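Local coordinates for similar to sp|P32453 Saccharomyces cerevisiae YNL315c ATP11 (Candida glabrata CBS 138, PDB 2P4F), which probably acts as a mitochondrial chaperone that binds unfolded protein and helps assemble the F1 part of ATP synthase, at residues A[100-105]-A[218-223]; A[123-127]-A[231-235]; A[151-156]-A[183-188]. One frame throughout, in Å; residues are numbered along the deposited sequence.

Contact 1 (A[100-105]-A[218-223]); sequences KTLDDY and QFHLDL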
# COMPACT_ATOMS: atom_id res chain seq x y z
N LYS A 100 -6.66 -12.27 -7.67
CA LYS A 100 -7.56 -11.62 -8.61
C LYS A 100 -6.83 -10.49 -9.31
O LYS A 100 -6.07 -9.75 -8.67
CB LYS A 100 -8.83 -11.10 -7.93
CG LYS A 100 -9.61 -12.33 -7.47
CD LYS A 100 -11.05 -12.00 -7.21
CE LYS A 100 -11.68 -13.17 -6.48
NZ LYS A 100 -12.63 -12.66 -5.47
N THR A 101 -7.02 -10.37 -10.59
CA THR A 101 -6.50 -9.25 -11.34
C THR A 101 -7.60 -8.27 -11.73
O THR A 101 -8.78 -8.55 -11.40
CB THR A 101 -5.76 -9.71 -12.62
OG1 THR A 101 -6.72 -10.22 -13.56
CG2 THR A 101 -4.75 -10.79 -12.30
N LEU A 102 -7.21 -7.17 -12.38
CA LEU A 102 -8.23 -6.17 -12.67
C LEU A 102 -9.38 -6.77 -13.46
O LEU A 102 -10.55 -6.41 -13.18
CB LEU A 102 -7.58 -4.99 -13.40
CG LEU A 102 -8.57 -3.85 -13.70
CD1 LEU A 102 -9.29 -3.33 -12.43
CD2 LEU A 102 -7.83 -2.71 -14.36
N ASP A 103 -9.04 -7.66 -14.42
CA ASP A 103 -10.11 -8.23 -15.27
C ASP A 103 -11.17 -9.00 -14.48
O ASP A 103 -12.32 -9.18 -14.91
CB ASP A 103 -9.45 -9.15 -16.29
CG ASP A 103 -10.38 -9.56 -17.42
OD1 ASP A 103 -10.89 -8.71 -18.19
OD2 ASP A 103 -10.57 -10.79 -17.54
N ASP A 104 -10.80 -9.53 -13.30
CA ASP A 104 -11.78 -10.20 -12.45
C ASP A 104 -12.77 -9.25 -11.81
O ASP A 104 -13.82 -9.67 -11.31
CB ASP A 104 -11.03 -10.96 -11.34
CG ASP A 104 -10.16 -12.08 -11.90
OD1 ASP A 104 -10.69 -12.86 -12.75
OD2 ASP A 104 -8.98 -12.21 -11.52
N TYR A 105 -12.48 -7.95 -11.78
CA TYR A 105 -13.38 -6.98 -11.19
C TYR A 105 -14.08 -6.13 -12.25
O TYR A 105 -15.27 -5.86 -12.13
CB TYR A 105 -12.58 -6.02 -10.29
CG TYR A 105 -11.82 -6.68 -9.16
CD1 TYR A 105 -12.46 -7.48 -8.23
CD2 TYR A 105 -10.46 -6.44 -9.00
CE1 TYR A 105 -11.76 -8.09 -7.16
CE2 TYR A 105 -9.76 -7.02 -7.95
CZ TYR A 105 -10.39 -7.83 -7.05
OH TYR A 105 -9.69 -8.40 -6.00
N GLN A 218 -4.51 -4.05 -3.08
CA GLN A 218 -4.08 -4.42 -4.41
C GLN A 218 -3.92 -3.13 -5.24
O GLN A 218 -4.81 -2.25 -5.15
CB GLN A 218 -5.07 -5.30 -5.17
CG GLN A 218 -5.36 -6.67 -4.50
CD GLN A 218 -6.10 -7.52 -5.53
OE1 GLN A 218 -7.30 -7.20 -5.77
NE2 GLN A 218 -5.43 -8.51 -6.14
N PHE A 219 -2.81 -3.09 -6.01
CA PHE A 219 -2.63 -2.05 -7.02
C PHE A 219 -2.62 -2.73 -8.36
O PHE A 219 -1.81 -3.62 -8.58
CB PHE A 219 -1.31 -1.32 -6.78
CG PHE A 219 -1.27 -0.53 -5.50
CD1 PHE A 219 -1.68 0.80 -5.44
CD2 PHE A 219 -0.80 -1.13 -4.33
CE1 PHE A 219 -1.65 1.57 -4.27
CE2 PHE A 219 -0.77 -0.39 -3.15
CZ PHE A 219 -1.16 0.94 -3.13
N HIS A 220 -3.54 -2.30 -9.23
CA HIS A 220 -3.65 -2.91 -10.55
C HIS A 220 -3.03 -2.01 -11.58
O HIS A 220 -3.43 -0.85 -11.66
CB HIS A 220 -5.15 -3.10 -10.90
CG HIS A 220 -5.77 -4.00 -9.88
ND1 HIS A 220 -5.59 -5.37 -9.89
CD2 HIS A 220 -6.56 -3.68 -8.82
CE1 HIS A 220 -6.25 -5.87 -8.87
NE2 HIS A 220 -6.85 -4.86 -8.17
N LEU A 221 -2.09 -2.49 -12.36
CA LEU A 221 -1.31 -1.68 -13.29
C LEU A 221 -1.72 -1.87 -14.74
O LEU A 221 -1.08 -1.37 -15.66
CB LEU A 221 0.19 -2.06 -13.16
CG LEU A 221 0.75 -2.07 -11.74
CD1 LEU A 221 2.25 -2.33 -11.86
CD2 LEU A 221 0.43 -0.81 -10.97
N ASP A 222 -2.80 -2.61 -15.00
CA ASP A 222 -3.24 -3.01 -16.32
C ASP A 222 -3.50 -1.79 -17.21
O ASP A 222 -3.38 -1.94 -18.45
CB ASP A 222 -4.53 -3.84 -16.21
CG ASP A 222 -4.37 -5.00 -15.22
OD1 ASP A 222 -4.52 -6.17 -15.71
OD2 ASP A 222 -4.17 -4.81 -13.99
N LEU A 223 -3.89 -0.65 -16.64
CA LEU A 223 -4.18 0.53 -17.45
C LEU A 223 -3.07 1.55 -17.37
O LEU A 223 -3.19 2.74 -17.77
CB LEU A 223 -5.49 1.18 -16.93
CG LEU A 223 -6.66 0.20 -16.89
CD1 LEU A 223 -7.93 0.94 -16.44
CD2 LEU A 223 -6.80 -0.49 -18.23
O HOH W 1 -6.41 -8.13 -15.51
O HOH W 2 -4.33 -6.59 -11.97
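Gln218 OE1 accepts a hydrogen bond from Tyr105 OH at 2.7 Å and another from Asn233 ND2. Two donors thus grip this one amide oxygen. The contact sets the short helical turn 102-105 and the residues before it against strand 215-220 of the antiparallel sheet, the half barrel of this Atp11 domain. The other end of the amide is also held. Gln218 NE2 donates to Lys100 O at 2.9 Å, with an N-H...O angle of 153°, and is hydrogen-bonded to His195 as well. Bonds at both ends fix how the amide is turned. Its plane stands 88° from the Tyr105 ring, and OE1 comes to the edge of that ring.

His220 lies farther along the strand. Its NE2 is hydrogen-bonded to Asn233 OD1 and lies 3.6 Å from Tyr105 CE2. The other ring nitrogen, His220 ND1, shares a hydrogen bond of 2.7 Å with a water near the ring plane. That water accepts from Leu102 N and donates to Asp222 OD2. A second water accepts from Asp103 N, bonds Thr101 OG1 and donates to Asp222 OD1 at 2.7 Å. Both carboxylate oxygens of Asp222 are therefore tied to the helical turn through water.

Leu102 brings the apolar part. Its CB passes 3.5 Å from Asp222 OD2. CG points anti to the backbone N (chi1 -178°), which carries the branch past the Asp222 side chain and brings Leu102 CD2 to 4.0 Å from Leu223 CG.

Contact 2 (A[123-127]-A[231-235]); sequences WRAKW and LMNGQ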
# COMPACT_ATOMS: atom_id res chain seq x y z
N TRP A 123 -14.91 2.02 -11.14
CA TRP A 123 -14.12 1.37 -10.06
C TRP A 123 -14.67 1.77 -8.70
O TRP A 123 -14.85 0.93 -7.80
CB TRP A 123 -12.69 1.82 -10.19
CG TRP A 123 -11.69 1.27 -9.24
CD1 TRP A 123 -10.93 1.90 -8.28
CD2 TRP A 123 -11.31 -0.13 -9.19
NE1 TRP A 123 -10.12 0.96 -7.66
CE2 TRP A 123 -10.32 -0.28 -8.19
CE3 TRP A 123 -11.71 -1.25 -9.91
CZ2 TRP A 123 -9.71 -1.49 -7.87
CZ3 TRP A 123 -11.11 -2.48 -9.59
CH2 TRP A 123 -10.13 -2.59 -8.59
N ARG A 124 -14.97 3.08 -8.56
CA ARG A 124 -15.55 3.48 -7.27
C ARG A 124 -16.93 2.85 -7.07
O ARG A 124 -17.26 2.48 -5.94
CB ARG A 124 -15.59 5.01 -7.19
CG ARG A 124 -14.17 5.60 -7.18
CD ARG A 124 -14.26 7.09 -6.90
NE ARG A 124 -12.94 7.70 -6.97
CZ ARG A 124 -11.97 7.64 -6.07
NH1 ARG A 124 -12.16 6.98 -4.93
NH2 ARG A 124 -10.81 8.26 -6.31
N ALA A 125 -17.75 2.73 -8.13
CA ALA A 125 -19.07 2.10 -7.97
C ALA A 125 -18.89 0.66 -7.55
O ALA A 125 -19.70 0.14 -6.74
CB ALA A 125 -19.89 2.16 -9.26
N LYS A 126 -17.87 -0.00 -8.09
CA LYS A 126 -17.69 -1.46 -7.83
C LYS A 126 -17.56 -1.73 -6.35
O LYS A 126 -18.05 -2.72 -5.79
CB LYS A 126 -16.45 -1.95 -8.58
CG LYS A 126 -15.92 -3.33 -8.26
CD LYS A 126 -16.90 -4.41 -8.72
CE LYS A 126 -16.21 -5.77 -8.71
NZ LYS A 126 -17.10 -6.85 -9.26
N TRP A 127 -16.89 -0.82 -5.65
CA TRP A 127 -16.53 -1.03 -4.25
C TRP A 127 -17.44 -0.26 -3.30
O TRP A 127 -17.25 -0.27 -2.07
CB TRP A 127 -15.05 -0.66 -4.01
CG TRP A 127 -14.14 -1.52 -4.85
CD1 TRP A 127 -13.43 -1.13 -5.95
CD2 TRP A 127 -13.87 -2.91 -4.65
NE1 TRP A 127 -12.73 -2.20 -6.45
CE2 TRP A 127 -12.98 -3.30 -5.67
CE3 TRP A 127 -14.31 -3.83 -3.68
CZ2 TRP A 127 -12.50 -4.59 -5.78
CZ3 TRP A 127 -13.83 -5.13 -3.79
CH2 TRP A 127 -12.95 -5.49 -4.82
N LEU A 231 -5.26 1.43 -10.41
CA LEU A 231 -6.51 1.29 -9.64
C LEU A 231 -6.17 0.55 -8.36
O LEU A 231 -5.52 -0.53 -8.42
CB LEU A 231 -7.53 0.51 -10.48
CG LEU A 231 -8.02 1.29 -11.72
CD1 LEU A 231 -9.18 0.46 -12.28
CD2 LEU A 231 -8.43 2.68 -11.43
N MET A 232 -6.59 1.10 -7.21
CA MET A 232 -6.29 0.45 -5.92
C MET A 232 -7.52 -0.01 -5.20
O MET A 232 -8.50 0.77 -5.23
CB MET A 232 -5.55 1.49 -5.03
CG MET A 232 -5.10 0.87 -3.72
SD MET A 232 -4.60 2.17 -2.53
CE MET A 232 -6.23 2.56 -1.86
N ASN A 233 -7.52 -1.21 -4.67
CA ASN A 233 -8.62 -1.66 -3.83
C ASN A 233 -7.98 -2.29 -2.59
O ASN A 233 -7.07 -3.09 -2.72
CB ASN A 233 -9.59 -2.63 -4.49
CG ASN A 233 -8.90 -3.86 -5.05
OD1 ASN A 233 -8.20 -3.74 -6.06
ND2 ASN A 233 -9.02 -5.07 -4.53
N GLY A 234 -8.45 -1.94 -1.41
CA GLY A 234 -7.94 -2.61 -0.22
C GLY A 234 -9.10 -2.95 0.67
O GLY A 234 -10.22 -2.41 0.55
N GLN A 235 -8.85 -3.89 1.56
CA GLN A 235 -9.90 -4.32 2.49
C GLN A 235 -9.29 -4.39 3.89
O GLN A 235 -8.12 -4.88 4.01
CB GLN A 235 -10.50 -5.70 2.17
CG GLN A 235 -11.59 -5.69 1.11
CD GLN A 235 -11.97 -7.06 0.59
OE1 GLN A 235 -12.76 -7.22 -0.34
NE2 GLN A 235 -11.41 -8.10 1.19
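Trp123 NE1 donates a hydrogen bond to Met232 O at 2.9 Å, with an N-H...O angle of 154°. The oxygen is near the plane of the indole, but the N-H reaches it from well above the carbonyl plane. This bond ties the last turn of helix 116-126 to strand 229-236 of the half-barrel sheet.

The tight part is built round the Trp123 ring. Leu231 CB lies over one face as a CH-pi contact, 3.9 Å from the centroid of the five-membered ring. Leu231 CD1 adds to the same packing, 3.8 Å from Trp123 CD2. On the opposite face sits Trp127 NE1, 3.2 Å above the ring plane. The indole is thus held between a strand residue and the next tryptophan of its own segment. The Trp123 edge meets Asn233, with Trp123 CZ2 3.3 Å from Asn233 OD1.

Asn233 fills the corner between the edge of Trp123 and one face of Trp127. Its CG sits between the backbone N and the carbonyl carbon (chi1 55°), which lays the amide along Trp127. Amide and ring are nearly parallel, at 4°. Asn233 CB packs over the Trp127 face, 3.7 Å from Trp127 CE2, as a second CH-pi contact. Lys126 CG lies over the opposite face of Trp127, toward its rim.

The contact is looser toward Gln235, which is partly exposed. Its OE1 only comes within 4.2 Å of Trp127 CZ3, and obliquely.

Asn233 is buried, yet its OD1 and ND2 are taken up by His220 and Gln218. With the Trp123 N-H also bonded, polar groups can lie among the aromatic rings here at little likely cost, and the bonds fix how the flat groups are turned.

Contact 3 (A[151-156]-A[183-188]); sequences AVKNPL and YVQWQF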
# COMPACT_ATOMS: atom_id res chain seq x y z
N ALA A 151 9.54 -0.11 -3.66
CA ALA A 151 8.91 -1.31 -3.06
C ALA A 151 9.67 -2.54 -3.51
O ALA A 151 9.84 -3.48 -2.71
CB ALA A 151 7.46 -1.37 -3.47
N VAL A 152 10.08 -2.60 -4.77
CA VAL A 152 10.81 -3.81 -5.23
C VAL A 152 12.12 -3.98 -4.47
O VAL A 152 12.49 -5.06 -4.01
CB VAL A 152 11.08 -3.75 -6.75
CG1 VAL A 152 12.12 -4.80 -7.15
CG2 VAL A 152 9.77 -3.93 -7.53
N LYS A 153 12.84 -2.86 -4.30
CA LYS A 153 14.16 -2.92 -3.64
C LYS A 153 14.02 -3.00 -2.12
O LYS A 153 14.98 -3.45 -1.51
CB LYS A 153 14.95 -1.64 -4.01
CG LYS A 153 15.41 -1.73 -5.47
CD LYS A 153 16.22 -0.57 -5.94
CE LYS A 153 16.97 -1.08 -7.19
NZ LYS A 153 16.65 -2.54 -7.35
N ASN A 154 12.91 -2.58 -1.54
CA ASN A 154 12.75 -2.47 -0.09
C ASN A 154 11.40 -3.04 0.33
O ASN A 154 10.56 -2.27 0.81
CB ASN A 154 12.83 -0.98 0.32
CG ASN A 154 14.15 -0.33 -0.11
OD1 ASN A 154 15.17 -0.49 0.56
ND2 ASN A 154 14.07 0.39 -1.22
N PRO A 155 11.15 -4.31 0.11
CA PRO A 155 9.79 -4.85 0.18
C PRO A 155 9.25 -5.06 1.58
O PRO A 155 8.07 -5.42 1.70
CB PRO A 155 9.88 -6.18 -0.59
CG PRO A 155 11.30 -6.63 -0.33
CD PRO A 155 12.10 -5.34 -0.39
N LEU A 156 10.03 -4.82 2.64
CA LEU A 156 9.54 -5.06 3.99
C LEU A 156 9.74 -3.80 4.81
O LEU A 156 10.79 -3.14 4.67
CB LEU A 156 10.31 -6.24 4.60
CG LEU A 156 9.81 -6.68 5.99
CD1 LEU A 156 8.39 -7.24 5.89
CD2 LEU A 156 10.77 -7.72 6.60
N TYR A 183 3.96 -4.89 10.55
CA TYR A 183 4.76 -5.13 9.35
C TYR A 183 4.02 -4.64 8.14
O TYR A 183 2.79 -4.79 8.05
CB TYR A 183 4.94 -6.64 9.21
CG TYR A 183 6.12 -7.24 9.94
CD1 TYR A 183 7.40 -6.73 9.71
CD2 TYR A 183 5.98 -8.30 10.81
CE1 TYR A 183 8.51 -7.26 10.36
CE2 TYR A 183 7.07 -8.86 11.46
CZ TYR A 183 8.34 -8.32 11.23
OH TYR A 183 9.45 -8.84 11.82
N VAL A 184 4.79 -4.11 7.20
CA VAL A 184 4.33 -3.77 5.86
C VAL A 184 5.07 -4.66 4.89
O VAL A 184 6.33 -4.65 4.95
CB VAL A 184 4.65 -2.29 5.53
CG1 VAL A 184 4.29 -1.96 4.08
CG2 VAL A 184 3.95 -1.37 6.53
N GLN A 185 4.41 -5.42 4.03
CA GLN A 185 5.13 -6.26 3.08
C GLN A 185 4.54 -6.00 1.68
O GLN A 185 3.32 -6.13 1.51
CB GLN A 185 5.03 -7.78 3.42
CG GLN A 185 6.03 -8.58 2.55
CD GLN A 185 6.06 -10.06 2.93
OE1 GLN A 185 5.26 -10.54 3.79
NE2 GLN A 185 6.99 -10.78 2.30
N TRP A 186 5.43 -5.71 0.74
CA TRP A 186 5.03 -5.62 -0.66
C TRP A 186 5.24 -6.97 -1.33
O TRP A 186 6.31 -7.58 -1.16
CB TRP A 186 5.86 -4.57 -1.37
CG TRP A 186 5.56 -3.17 -0.96
CD1 TRP A 186 6.16 -2.43 0.04
CD2 TRP A 186 4.58 -2.31 -1.54
NE1 TRP A 186 5.60 -1.16 0.13
CE2 TRP A 186 4.63 -1.08 -0.86
CE3 TRP A 186 3.65 -2.49 -2.60
CZ2 TRP A 186 3.80 -0.01 -1.18
CZ3 TRP A 186 2.83 -1.42 -2.90
CH2 TRP A 186 2.90 -0.20 -2.22
N GLN A 187 4.24 -7.42 -2.03
CA GLN A 187 4.28 -8.70 -2.73
C GLN A 187 3.95 -8.47 -4.20
O GLN A 187 2.93 -7.81 -4.54
CB GLN A 187 3.30 -9.70 -2.10
CG GLN A 187 3.77 -10.02 -0.70
CD GLN A 187 3.37 -11.42 -0.30
OE1 GLN A 187 2.25 -11.84 -0.62
NE2 GLN A 187 4.30 -12.07 0.37
N PHE A 188 4.79 -8.98 -5.07
CA PHE A 188 4.65 -8.76 -6.52
C PHE A 188 3.96 -10.00 -7.06
O PHE A 188 4.60 -11.02 -7.25
CB PHE A 188 6.04 -8.45 -7.11
CG PHE A 188 6.53 -7.18 -6.40
CD1 PHE A 188 6.14 -5.93 -6.83
CD2 PHE A 188 7.33 -7.26 -5.28
CE1 PHE A 188 6.50 -4.76 -6.18
CE2 PHE A 188 7.70 -6.12 -4.59
CZ PHE A 188 7.27 -4.88 -5.03
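Ala151 CB lies squarely over the five-membered ring of the Trp186 indole, in a CH-pi contact 3.6 Å from the ring centroid and 12° off its normal. The contact joins the end of helix 140-153, and the turn after it, to strand 179-190. Leu156 and Gln185 face each other as an antiparallel non-hydrogen-bonded pair. Next to them, Trp186 N donates to Pro155 O at 2.8 Å. The bond is nearly straight (170°) and lies in the carbonyl plane.

The Trp186 side chain can be traced outward. Trp186 CB is 3.9 Å from Pro155 O. CG points anti to the carbonyl carbon (chi1 -70°), which turns the indole toward the helix. Trp186 CG and CD2 lie beneath Ala151 CB, each at 3.6 Å. CD1 is near both this methyl and Pro155 O. CE2 is still under the methyl. Trp186 NE1 and CE3 are at the margin, each 4.1 Å from Ala151 CB. Beyond them, CZ3 at the far rim packs on Phe219.

Two outer contacts flank this one. Val152 CG2 lies over the face of the Phe188 ring, 3.6 Å from Phe188 CE1. At the other end, Leu156 CD1 approaches Tyr183 CD1 obliquely at 4.0 Å.

The segment 151-156 leads from helix 140-153 into strand 156-162, an outermost strand of the sheet. Trp186 also meets Tyr258 edge-to-face and touches Val254 of helix 244-257. Pro155 touches Asn279 of helix 266-280, so the turn lies between that helix and strand 179-190.

How the contacts relate
All three contacts bring helical or turn segments to one antiparallel sheet. Contacts 1 and 2 are direct neighbours, on adjacent strands 215-220 and 229-236, and Leu102 CD1 packs on Trp123 CZ3 between them. Contact 2 is buried and mainly aromatic. Contact 1 is partly buried and more polar, with waters and a carboxylate. Asn233 serves both, packing on the indoles of contact 2 and taking up polar side chains of contact 1. Contact 3 is also partly buried, but it lies near the other margin of the sheet, on strands 179-190 and 156-162, and is held by apolar packing and backbone pairing. It touches contact 1 through Phe219 and Trp186, and does not touch contact 2.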